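Local coordinates for protein iron transport multicopper oxidase FET3 (Saccharomyces cerevisiae, PDB 1ZPU) that oxidises ferrous iron to ferric iron with four copper ions, reducing dioxygen to water and feeding high-affinity iron uptake through the permease FTR1, at residues A[370-375]-A[473-478]; A[375-380]-A[450-455]; A[456-461]-A[482-487]. All coordinates share one frame; numbering follows the deposited sequence.

In the fold
Contacts 1 and 2 lie in the third plastocyanin-like region; contact 3 joins its strand 457-463 to the helix that follows strand 474-479. Their centres are about 11 to 13 Å apart. Contact 1 joins edge strand 371-374 to strand 474-479 in the five-stranded sheet; contact 2 pairs strands 379-386 and 446-452 of the six-stranded sheet. They share Glu375, and Leu374 and Leu477 of contact 1 pack against Val380, Phe451 and Ala453 between the two sheets. Along the chain, contact 2 falls within the span bridged by contact 1, and helix 481-486 of contact 3 comes last. Strand 457-463 carries the copper ligands His462 and Cys463 and is held in the sheet by 474-479.

Contact 1 (A[370-375]-A[473-478]); sequences HTFILE and LGLVLV. With NAG (2-acetamido-2-deoxy-beta-D-glucopyranose), chain B.
Phe372 and Leu475 meet on the inner face of a cupredoxin beta-sandwich, where strands 371-374 and 474-478 run parallel at the margin of the five-stranded sheet, their axes 25° apart. The phenyl CE1 reaches Leu475 CD2 at 3.9 Å, the two side chains slanting across each other rather than stacking. Leu475 has its CG lodged between the backbone N and the carbonyl carbon (chi1 58°), and its CD2 also comes over one face of the His370 imidazole. Nearer the backbone, His370 CB rests 3.7 Å from Leu475 CB. One step along, Leu477 CD2 touches Phe372 CB at 3.9 Å, and Leu374 CD1 extends the same apolar row to Leu477 CB. Ile318 and Val320 of strand 316-326, in the opposing sheet, pack on it.

The other face belongs to Thr371, Ile373, Val476 and Val478. Thr371 splits its two branches: OG1 lies 3.4 Å from Val476 CB, while CG2, anti to the backbone N, packs on Val478 CG2 at 3.8 Å. Leu78, from the first plastocyanin-like region, touches Val476 on this side.

Val476 and Val478 each use both N-H and C=O towards the edge strand, linking to residues before and after their bridge partners. Val476 O takes the N-H of Phe372 and is also approached by Thr371 CA. At the far end, Leu374 N binds Val478 O at 2.7 Å, the donor tilted 27° from the carbonyl plane.

Contact 2 (A[375-380]-A[450-455]); sequences EKDEIV and RFKADN. With NAG (2-acetamido-2-deoxy-beta-D-glucopyranose), chain C; NAG (2-acetamido-2-deoxy-beta-D-glucopyranose), chain B.
Val380 sits over one face of the Phe451 ring: its CB is 3.8 Å above the ring plane, offset toward the rim, in a CH-pi contact, and CG1, anti to the backbone N, reaches CE2. Phe451 CG falls between its own N and carbonyl carbon (chi1 69°). Both side chains point the same way from an antiparallel hydrogen-bonded pair, with Val380 N giving to Phe451 O and Phe451 N to Val380 O. They lie on the face of the six-stranded sheet turned to the other sheet of the cupredoxin beta-sandwich.

On the other face, Lys452 is extended from CG to NZ and runs past Asp377; its CG is 3.4 Å from Asp377 O. Its NZ stays 4.2 Å from Asp377 OD1, near enough for attraction but beyond a salt bridge. Ala453, centre of an inverse gamma turn, puts its CB 3.6 Å from Glu375 O and equally near Glu378 O, while its N-H binds the latter.

Glu378 closes the turn on its own side: OE2 receives the N-H of Glu375 at 2.9 Å, from above the carboxylate plane. Glu375 itself bends at chi2 (-63°), and its carboxylate lies against NAG of chain B, with no hydrogen bond between them. An alanine here would keep the N-H bond to Glu378 OE2, but removing the carboxylate would probably open a gap beside the sugar. Asp454 meets NAG of chain C through weak hydrogen bonds, O3 to Asp454 OD1 and N2 to Asp454 O.

Arg450 NE forms a salt bridge with Glu381 OE1. Strand 379-386 lies between strands 316-326 and 446-452 in the six-stranded sheet, while Leu374 and Leu477, from strands 371-374 and 474-479 of the facing sheet, pack on Phe451.

Contact 3 (A[456-461]-A[482-487]); sequences PGVWFF and FGIQDA
Gly457, which touches Ile484 across the contact, also lies over one face of the Trp459 indole, its CA 3.5 Å above the plane and offset toward the rim. The indole meets His399 edge-to-face, and its NE1 hydrogen-bonds to Asn455 O. On the helix, the Phe482 ring has Gln485 OE1 in its plane at the edge, and a NAG residue touches the phenyl group.

Between these rings, Ile484 carries the contact. Its CG1 is anti to the carbonyl carbon (chi1 -68°), and a nearly extended chi2 of 158° sends CD1 onward, over Gly457. CG1 and CD1 each stand 3.5 Å from Gly457 N. Pro456 CB meets the first of these atoms, 3.9 Å from Ile484 CG1.

This is where the cupredoxin domain's last strand, 474-479, gives way to helix 481-486, which lies against Pro456 to Val458, at the opposite end of strand 457-463 from the copper ligands His462 and Cys463. No hydrogen bond joins the two segments; the join is apolar. Leu349 and Val352 of helix 348-352 also press on Ile484, and Val458 touches the same helix through Thr348 and Leu349. On its other flank, Val458 meets Val476 of the neighbouring strand 474-479.

Gly483 faces Pro456, with its C atom 4.0 Å from the proline CB. Further along the strand, Val458 CG2 approaches Ile484 CD1 at 4.4 Å.

Contact 1 (A[370-375]-A[473-478])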
loop_
_atom_site.group_PDB
_atom_site.type_symbol
_atom_site.label_atom_id
_atom_site.label_comp_id
_atom_site.label_asym_id
_atom_site.label_seq_id
_atom_site.Cartn_x
_atom_site.Cartn_y
_atom_site.Cartn_z
ATOM N N HIS A 370 2.915 -19.121 -2.430
ATOM C CA HIS A 370 3.403 -18.769 -1.093
ATOM C C HIS A 370 2.294 -18.537 -0.080
ATOM O O HIS A 370 2.188 -17.441 0.494
ATOM C CB HIS A 370 4.347 -17.569 -1.108
ATOM C CG HIS A 370 5.570 -17.775 -0.274
ATOM N ND1 HIS A 370 6.707 -17.008 -0.414
ATOM C CD2 HIS A 370 5.847 -18.694 0.683
ATOM C CE1 HIS A 370 7.625 -17.434 0.436
ATOM N NE2 HIS A 370 7.130 -18.459 1.110
ATOM N N THR A 371 1.481 -19.573 0.135
ATOM C CA THR A 371 0.348 -19.476 1.047
ATOM C C THR A 371 0.666 -20.071 2.407
ATOM O O THR A 371 1.247 -21.145 2.501
ATOM C CB THR A 371 -0.937 -20.095 0.452
ATOM O OG1 THR A 371 -1.518 -19.174 -0.478
ATOM C CG2 THR A 371 -1.959 -20.365 1.522
ATOM N N PHE A 372 0.298 -19.342 3.454
ATOM C CA PHE A 372 0.385 -19.831 4.825
ATOM C C PHE A 372 -1.001 -19.876 5.439
ATOM O O PHE A 372 -1.837 -19.008 5.159
ATOM C CB PHE A 372 1.260 -18.918 5.667
ATOM C CG PHE A 372 2.672 -18.848 5.203
ATOM C CD1 PHE A 372 3.023 -18.035 4.120
ATOM C CD2 PHE A 372 3.660 -19.584 5.846
ATOM C CE1 PHE A 372 4.337 -17.964 3.685
ATOM C CE2 PHE A 372 4.973 -19.519 5.428
ATOM C CZ PHE A 372 5.317 -18.707 4.341
ATOM N N ILE A 373 -1.248 -20.882 6.273
ATOM C CA ILE A 373 -2.513 -20.963 6.993
ATOM C C ILE A 373 -2.333 -20.551 8.450
ATOM O O ILE A 373 -1.448 -21.049 9.141
ATOM C CB ILE A 373 -3.160 -22.353 6.883
ATOM C CG1 ILE A 373 -3.293 -22.731 5.408
ATOM C CG2 ILE A 373 -4.525 -22.361 7.570
ATOM C CD1 ILE A 373 -3.859 -24.106 5.181
ATOM N N LEU A 374 -3.176 -19.628 8.898
ATOM C CA LEU A 374 -3.112 -19.140 10.266
ATOM C C LEU A 374 -4.258 -19.711 11.091
ATOM O O LEU A 374 -5.379 -19.800 10.603
ATOM C CB LEU A 374 -3.156 -17.612 10.289
ATOM C CG LEU A 374 -2.280 -16.801 9.326
ATOM C CD1 LEU A 374 -2.610 -15.327 9.488
ATOM C CD2 LEU A 374 -0.788 -17.048 9.521
ATOM N N GLU A 375 -3.973 -20.087 12.339
ATOM C CA GLU A 375 -4.954 -20.742 13.217
ATOM C C GLU A 375 -5.866 -19.779 13.971
ATOM O O GLU A 375 -5.528 -18.614 14.178
ATOM C CB GLU A 375 -4.268 -21.683 14.212
ATOM C CG GLU A 375 -3.595 -22.909 13.588
ATOM C CD GLU A 375 -4.565 -23.864 12.883
ATOM O OE1 GLU A 375 -5.623 -24.221 13.465
ATOM O OE2 GLU A 375 -4.249 -24.266 11.740
ATOM N N LEU A 473 6.877 -9.948 -5.457
ATOM C CA LEU A 473 7.272 -9.865 -4.050
ATOM C C LEU A 473 6.041 -9.886 -3.174
ATOM O O LEU A 473 5.668 -8.861 -2.604
ATOM C CB LEU A 473 8.038 -8.574 -3.764
ATOM C CG LEU A 473 9.347 -8.665 -2.965
ATOM C CD1 LEU A 473 9.752 -7.319 -2.382
ATOM C CD2 LEU A 473 9.352 -9.748 -1.885
ATOM N N GLY A 474 5.407 -11.049 -3.061
ATOM C CA GLY A 474 4.206 -11.183 -2.248
ATOM C C GLY A 474 3.930 -12.594 -1.788
ATOM O O GLY A 474 4.386 -13.558 -2.403
ATOM N N LEU A 475 3.187 -12.706 -0.695
ATOM C CA LEU A 475 2.770 -13.996 -0.155
ATOM C C LEU A 475 1.353 -13.908 0.395
ATOM O O LEU A 475 0.867 -12.815 0.687
ATOM C CB LEU A 475 3.738 -14.499 0.915
ATOM C CG LEU A 475 4.029 -13.681 2.163
ATOM C CD1 LEU A 475 2.899 -13.796 3.144
ATOM C CD2 LEU A 475 5.278 -14.249 2.772
ATOM N N VAL A 476 0.698 -15.057 0.537
ATOM C CA VAL A 476 -0.719 -15.087 0.872
ATOM C C VAL A 476 -0.975 -15.721 2.240
ATOM O O VAL A 476 -0.516 -16.832 2.526
ATOM C CB VAL A 476 -1.530 -15.827 -0.214
ATOM C CG1 VAL A 476 -3.008 -15.865 0.143
ATOM C CG2 VAL A 476 -1.318 -15.183 -1.568
ATOM N N LEU A 477 -1.713 -15.001 3.080
ATOM C CA LEU A 477 -2.101 -15.489 4.399
ATOM C C LEU A 477 -3.571 -15.896 4.426
ATOM O O LEU A 477 -4.443 -15.085 4.141
ATOM C CB LEU A 477 -1.848 -14.413 5.452
ATOM C CG LEU A 477 -0.400 -13.969 5.659
ATOM C CD1 LEU A 477 -0.338 -12.964 6.778
ATOM C CD2 LEU A 477 0.529 -15.134 5.974
ATOM N N VAL A 478 -3.846 -17.147 4.765
ATOM C CA VAL A 478 -5.218 -17.605 4.912
ATOM C C VAL A 478 -5.496 -17.762 6.406
ATOM O O VAL A 478 -4.984 -18.682 7.057
ATOM C CB VAL A 478 -5.456 -18.936 4.152
ATOM C CG1 VAL A 478 -6.877 -19.423 4.345
ATOM C CG2 VAL A 478 -5.172 -18.757 2.685
HETATM C C1 NAG B . -5.008 -27.392 10.928
HETATM C C2 NAG B . -3.794 -28.213 11.385
HETATM C C3 NAG B . -3.971 -28.974 12.722
HETATM C C4 NAG B . -5.296 -28.777 13.493
HETATM C C5 NAG B . -6.304 -27.837 12.805
HETATM C C6 NAG B . -7.290 -27.180 13.769
HETATM C C7 NAG B . -2.609 -29.013 9.359
HETATM C C8 NAG B . -2.817 -29.895 8.156
HETATM N N2 NAG B . -3.471 -29.196 10.361
HETATM O O3 NAG B . -2.882 -28.700 13.589
HETATM O O4 NAG B . -5.883 -30.051 13.709
HETATM O O5 NAG B . -5.630 -26.832 12.069
HETATM O O6 NAG B . -8.448 -26.795 13.031
HETATM O O7 NAG B . -1.684 -28.195 9.387
#

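Contact 2 (A[375-380]-A[450-455])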
loop_
_atom_site.group_PDB
_atom_site.type_symbol
_atom_site.label_atom_id
_atom_site.label_comp_id
_atom_site.label_asym_id
_atom_site.label_seq_id
_atom_site.Cartn_x
_atom_site.Cartn_y
_atom_site.Cartn_z
ATOM N N GLU A 375 -3.973 -20.087 12.339
ATOM C CA GLU A 375 -4.954 -20.742 13.217
ATOM C C GLU A 375 -5.866 -19.779 13.971
ATOM O O GLU A 375 -5.528 -18.614 14.178
ATOM C CB GLU A 375 -4.268 -21.683 14.212
ATOM C CG GLU A 375 -3.595 -22.909 13.588
ATOM C CD GLU A 375 -4.565 -23.864 12.883
ATOM O OE1 GLU A 375 -5.623 -24.221 13.465
ATOM O OE2 GLU A 375 -4.249 -24.266 11.740
ATOM N N LYS A 376 -7.007 -20.313 14.409
ATOM C CA LYS A 376 -8.136 -19.545 14.974
ATOM C C LYS A 376 -7.818 -18.204 15.614
ATOM O O LYS A 376 -8.317 -17.188 15.145
ATOM C CB LYS A 376 -9.046 -20.389 15.891
ATOM C CG LYS A 376 -8.433 -21.678 16.504
ATOM C CD LYS A 376 -9.338 -22.249 17.617
ATOM C CE LYS A 376 -8.638 -23.333 18.443
ATOM N NZ LYS A 376 -7.262 -22.909 18.864
ATOM N N ASP A 377 -7.004 -18.174 16.664
ATOM C CA ASP A 377 -6.679 -16.884 17.296
ATOM C C ASP A 377 -5.195 -16.689 17.547
ATOM O O ASP A 377 -4.805 -15.872 18.379
ATOM C CB ASP A 377 -7.448 -16.702 18.615
ATOM C CG ASP A 377 -8.756 -15.919 18.451
ATOM O OD1 ASP A 377 -8.786 -14.929 17.681
ATOM O OD2 ASP A 377 -9.752 -16.285 19.129
ATOM N N GLU A 378 -4.372 -17.427 16.820
ATOM C CA GLU A 378 -2.954 -17.492 17.124
ATOM C C GLU A 378 -2.234 -16.176 16.950
ATOM O O GLU A 378 -2.643 -15.324 16.151
ATOM C CB GLU A 378 -2.272 -18.559 16.281
ATOM C CG GLU A 378 -2.299 -18.331 14.782
ATOM C CD GLU A 378 -1.495 -19.384 14.024
ATOM O OE1 GLU A 378 -1.107 -20.413 14.638
ATOM O OE2 GLU A 378 -1.253 -19.188 12.810
ATOM N N ILE A 379 -1.152 -16.009 17.701
ATOM C CA ILE A 379 -0.291 -14.849 17.533
ATOM C C ILE A 379 0.745 -15.165 16.449
ATOM O O ILE A 379 1.526 -16.115 16.569
ATOM C CB ILE A 379 0.345 -14.435 18.877
ATOM C CG1 ILE A 379 -0.720 -13.788 19.769
ATOM C CG2 ILE A 379 1.535 -13.484 18.660
ATOM C CD1 ILE A 379 -0.572 -14.118 21.240
ATOM N N VAL A 380 0.717 -14.374 15.379
ATOM C CA VAL A 380 1.591 -14.572 14.222
ATOM C C VAL A 380 2.717 -13.545 14.209
ATOM O O VAL A 380 2.501 -12.370 14.481
ATOM C CB VAL A 380 0.806 -14.473 12.886
ATOM C CG1 VAL A 380 1.723 -14.725 11.690
ATOM C CG2 VAL A 380 -0.353 -15.455 12.866
ATOM N N ARG A 450 4.271 -8.357 14.589
ATOM C CA ARG A 450 3.372 -9.317 15.219
ATOM C C ARG A 450 1.932 -8.840 15.174
ATOM O O ARG A 450 1.656 -7.641 15.293
ATOM C CB ARG A 450 3.780 -9.572 16.668
ATOM C CG ARG A 450 4.956 -10.489 16.809
ATOM C CD ARG A 450 5.132 -10.876 18.243
ATOM N NE ARG A 450 6.538 -11.120 18.518
ATOM C CZ ARG A 450 7.060 -11.258 19.728
ATOM N NH1 ARG A 450 6.290 -11.185 20.804
ATOM N NH2 ARG A 450 8.357 -11.468 19.856
ATOM N N PHE A 451 1.021 -9.796 15.003
ATOM C CA PHE A 451 -0.416 -9.531 15.012
ATOM C C PHE A 451 -1.185 -10.787 15.400
ATOM O O PHE A 451 -0.670 -11.891 15.264
ATOM C CB PHE A 451 -0.898 -8.993 13.650
ATOM C CG PHE A 451 -0.849 -10.006 12.531
ATOM C CD1 PHE A 451 -1.996 -10.684 12.142
ATOM C CD2 PHE A 451 0.337 -10.265 11.857
ATOM C CE1 PHE A 451 -1.954 -11.607 11.111
ATOM C CE2 PHE A 451 0.382 -11.179 10.822
ATOM C CZ PHE A 451 -0.761 -11.850 10.448
ATOM N N LYS A 452 -2.415 -10.609 15.876
ATOM C CA LYS A 452 -3.294 -11.714 16.239
ATOM C C LYS A 452 -4.158 -12.112 15.048
ATOM O O LYS A 452 -4.738 -11.260 14.390
ATOM C CB LYS A 452 -4.188 -11.295 17.405
ATOM C CG LYS A 452 -4.841 -12.451 18.140
ATOM C CD LYS A 452 -5.898 -11.946 19.094
ATOM C CE LYS A 452 -6.435 -13.063 19.941
ATOM N NZ LYS A 452 -7.424 -12.525 20.900
ATOM N N ALA A 453 -4.251 -13.404 14.767
ATOM C CA ALA A 453 -5.144 -13.867 13.711
ATOM C C ALA A 453 -6.586 -13.895 14.223
ATOM O O ALA A 453 -7.125 -14.945 14.582
ATOM C CB ALA A 453 -4.711 -15.225 13.195
ATOM N N ASP A 454 -7.195 -12.718 14.271
ATOM C CA ASP A 454 -8.550 -12.576 14.775
ATOM C C ASP A 454 -9.471 -12.044 13.687
ATOM O O ASP A 454 -10.552 -11.531 13.965
ATOM C CB ASP A 454 -8.567 -11.664 16.010
ATOM C CG ASP A 454 -7.995 -10.261 15.736
ATOM O OD1 ASP A 454 -8.154 -9.394 16.618
ATOM O OD2 ASP A 454 -7.391 -10.013 14.667
ATOM N N ASN A 455 -9.034 -12.160 12.443
ATOM C CA ASN A 455 -9.791 -11.622 11.326
ATOM C C ASN A 455 -9.838 -12.604 10.165
ATOM O O ASN A 455 -9.119 -12.430 9.177
ATOM C CB ASN A 455 -9.201 -10.282 10.876
ATOM C CG ASN A 455 -10.112 -9.535 9.927
ATOM O OD1 ASN A 455 -11.242 -9.943 9.683
ATOM N ND2 ASN A 455 -9.624 -8.431 9.391
HETATM C C1 NAG C . -13.080 -8.929 13.539
HETATM C C2 NAG C . -12.043 -8.191 14.386
HETATM C C3 NAG C . -11.914 -8.782 15.787
HETATM C C4 NAG C . -13.291 -8.924 16.448
HETATM C C5 NAG C . -14.273 -9.600 15.472
HETATM C C6 NAG C . -15.682 -9.686 16.041
HETATM C C7 NAG C . -10.233 -6.982 13.287
HETATM C C8 NAG C . -8.980 -7.089 12.467
HETATM N N2 NAG C . -10.748 -8.141 13.729
HETATM O O3 NAG C . -11.106 -7.919 16.552
HETATM O O4 NAG C . -13.205 -9.596 17.700
HETATM O O5 NAG C . -14.316 -8.891 14.236
HETATM O O6 NAG C . -16.171 -8.382 16.259
HETATM O O7 NAG C . -10.727 -5.867 13.516
HETATM C C1 NAG B . -5.008 -27.392 10.928
HETATM C C2 NAG B . -3.794 -28.213 11.385
HETATM C C3 NAG B . -3.971 -28.974 12.722
HETATM C C4 NAG B . -5.296 -28.777 13.493
HETATM C C5 NAG B . -6.304 -27.837 12.805
HETATM C C6 NAG B . -7.290 -27.180 13.769
HETATM C C7 NAG B . -2.609 -29.013 9.359
HETATM C C8 NAG B . -2.817 -29.895 8.156
HETATM N N2 NAG B . -3.471 -29.196 10.361
HETATM O O3 NAG B . -2.882 -28.700 13.589
HETATM O O4 NAG B . -5.883 -30.051 13.709
HETATM O O5 NAG B . -5.630 -26.832 12.069
HETATM O O6 NAG B . -8.448 -26.795 13.031
HETATM O O7 NAG B . -1.684 -28.195 9.387
#

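Contact 3 (A[456-461]-A[482-487])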
loop_
_atom_site.group_PDB
_atom_site.type_symbol
_atom_site.label_atom_id
_atom_site.label_comp_id
_atom_site.label_asym_id
_atom_site.label_seq_id
_atom_site.Cartn_x
_atom_site.Cartn_y
_atom_site.Cartn_z
ATOM N N PRO A 456 -10.689 -13.643 10.279
ATOM C CA PRO A 456 -10.796 -14.646 9.215
ATOM C C PRO A 456 -10.829 -13.992 7.833
ATOM O O PRO A 456 -11.626 -13.080 7.599
ATOM C CB PRO A 456 -12.118 -15.356 9.538
ATOM C CG PRO A 456 -12.222 -15.267 11.026
ATOM C CD PRO A 456 -11.584 -13.950 11.413
ATOM N N GLY A 457 -9.937 -14.434 6.952
ATOM C CA GLY A 457 -9.854 -13.883 5.602
ATOM C C GLY A 457 -8.645 -14.362 4.827
ATOM O O GLY A 457 -7.891 -15.214 5.295
ATOM N N VAL A 458 -8.470 -13.812 3.633
ATOM C CA VAL A 458 -7.344 -14.149 2.781
ATOM C C VAL A 458 -6.619 -12.844 2.579
ATOM O O VAL A 458 -7.178 -11.927 1.992
ATOM C CB VAL A 458 -7.805 -14.746 1.428
ATOM C CG1 VAL A 458 -6.632 -14.995 0.528
ATOM C CG2 VAL A 458 -8.568 -16.040 1.642
ATOM N N TRP A 459 -5.389 -12.757 3.079
ATOM C CA TRP A 459 -4.683 -11.482 3.151
ATOM C C TRP A 459 -3.323 -11.473 2.450
ATOM O O TRP A 459 -2.478 -12.319 2.722
ATOM C CB TRP A 459 -4.507 -11.049 4.606
ATOM C CG TRP A 459 -5.743 -11.094 5.460
ATOM C CD1 TRP A 459 -5.917 -11.833 6.587
ATOM C CD2 TRP A 459 -6.969 -10.375 5.268
ATOM N NE1 TRP A 459 -7.161 -11.625 7.108
ATOM C CE2 TRP A 459 -7.829 -10.730 6.321
ATOM C CE3 TRP A 459 -7.429 -9.474 4.302
ATOM C CZ2 TRP A 459 -9.118 -10.213 6.442
ATOM C CZ3 TRP A 459 -8.709 -8.954 4.429
ATOM C CH2 TRP A 459 -9.535 -9.325 5.487
ATOM N N PHE A 460 -3.120 -10.485 1.579
ATOM C CA PHE A 460 -1.890 -10.330 0.815
ATOM C C PHE A 460 -0.838 -9.647 1.681
ATOM O O PHE A 460 -1.114 -8.637 2.329
ATOM C CB PHE A 460 -2.171 -9.506 -0.456
ATOM C CG PHE A 460 -1.346 -9.894 -1.661
ATOM C CD1 PHE A 460 -0.473 -10.979 -1.632
ATOM C CD2 PHE A 460 -1.475 -9.183 -2.853
ATOM C CE1 PHE A 460 0.279 -11.330 -2.773
ATOM C CE2 PHE A 460 -0.733 -9.538 -4.009
ATOM C CZ PHE A 460 0.143 -10.603 -3.960
ATOM N N PHE A 461 0.359 -10.220 1.714
ATOM C CA PHE A 461 1.501 -9.546 2.324
ATOM C C PHE A 461 2.576 -9.314 1.270
ATOM O O PHE A 461 3.171 -10.274 0.773
ATOM C CB PHE A 461 2.072 -10.339 3.497
ATOM C CG PHE A 461 3.261 -9.690 4.127
ATOM C CD1 PHE A 461 3.102 -8.610 4.985
ATOM C CD2 PHE A 461 4.547 -10.142 3.842
ATOM C CE1 PHE A 461 4.201 -8.002 5.564
ATOM C CE2 PHE A 461 5.661 -9.529 4.413
ATOM C CZ PHE A 461 5.481 -8.455 5.280
ATOM N N PHE A 482 -11.698 -22.122 8.233
ATOM C CA PHE A 482 -12.956 -22.617 8.793
ATOM C C PHE A 482 -13.807 -21.471 9.334
ATOM O O PHE A 482 -15.028 -21.486 9.198
ATOM C CB PHE A 482 -12.727 -23.692 9.861
ATOM C CG PHE A 482 -12.068 -24.943 9.337
ATOM C CD1 PHE A 482 -11.023 -25.538 10.038
ATOM C CD2 PHE A 482 -12.483 -25.523 8.140
ATOM C CE1 PHE A 482 -10.403 -26.692 9.559
ATOM C CE2 PHE A 482 -11.868 -26.674 7.655
ATOM C CZ PHE A 482 -10.826 -27.257 8.367
ATOM N N GLY A 483 -13.159 -20.473 9.929
ATOM C CA GLY A 483 -13.837 -19.242 10.344
ATOM C C GLY A 483 -14.475 -18.524 9.167
ATOM O O GLY A 483 -15.577 -17.993 9.283
ATOM N N ILE A 484 -13.773 -18.522 8.034
ATOM C CA ILE A 484 -14.274 -17.938 6.788
ATOM C C ILE A 484 -15.531 -18.673 6.329
ATOM O O ILE A 484 -16.541 -18.043 6.033
ATOM C CB ILE A 484 -13.206 -17.946 5.658
ATOM C CG1 ILE A 484 -12.060 -16.999 5.985
ATOM C CG2 ILE A 484 -13.808 -17.561 4.317
ATOM C CD1 ILE A 484 -10.802 -17.333 5.235
ATOM N N GLN A 485 -15.468 -20.004 6.291
ATOM C CA GLN A 485 -16.587 -20.815 5.813
ATOM C C GLN A 485 -17.814 -20.667 6.703
ATOM O O GLN A 485 -18.942 -20.650 6.212
ATOM C CB GLN A 485 -16.206 -22.292 5.753
ATOM C CG GLN A 485 -15.288 -22.694 4.620
ATOM C CD GLN A 485 -14.726 -24.103 4.803
ATOM O OE1 GLN A 485 -14.670 -24.628 5.917
ATOM N NE2 GLN A 485 -14.297 -24.715 3.708
ATOM N N ASP A 486 -17.586 -20.574 8.010
ATOM C CA ASP A 486 -18.672 -20.572 8.987
ATOM C C ASP A 486 -19.469 -19.277 8.995
ATOM O O ASP A 486 -20.662 -19.296 9.286
ATOM C CB ASP A 486 -18.140 -20.879 10.389
ATOM C CG ASP A 486 -17.697 -22.333 10.546
ATOM O OD1 ASP A 486 -17.677 -23.083 9.539
ATOM O OD2 ASP A 486 -17.360 -22.731 11.684
ATOM N N ALA A 487 -18.814 -18.161 8.678
ATOM C CA ALA A 487 -19.503 -16.878 8.621
ATOM C C ALA A 487 -20.332 -16.757 7.347
ATOM O O ALA A 487 -19.842 -16.993 6.241
ATOM C CB ALA A 487 -18.517 -15.727 8.736
#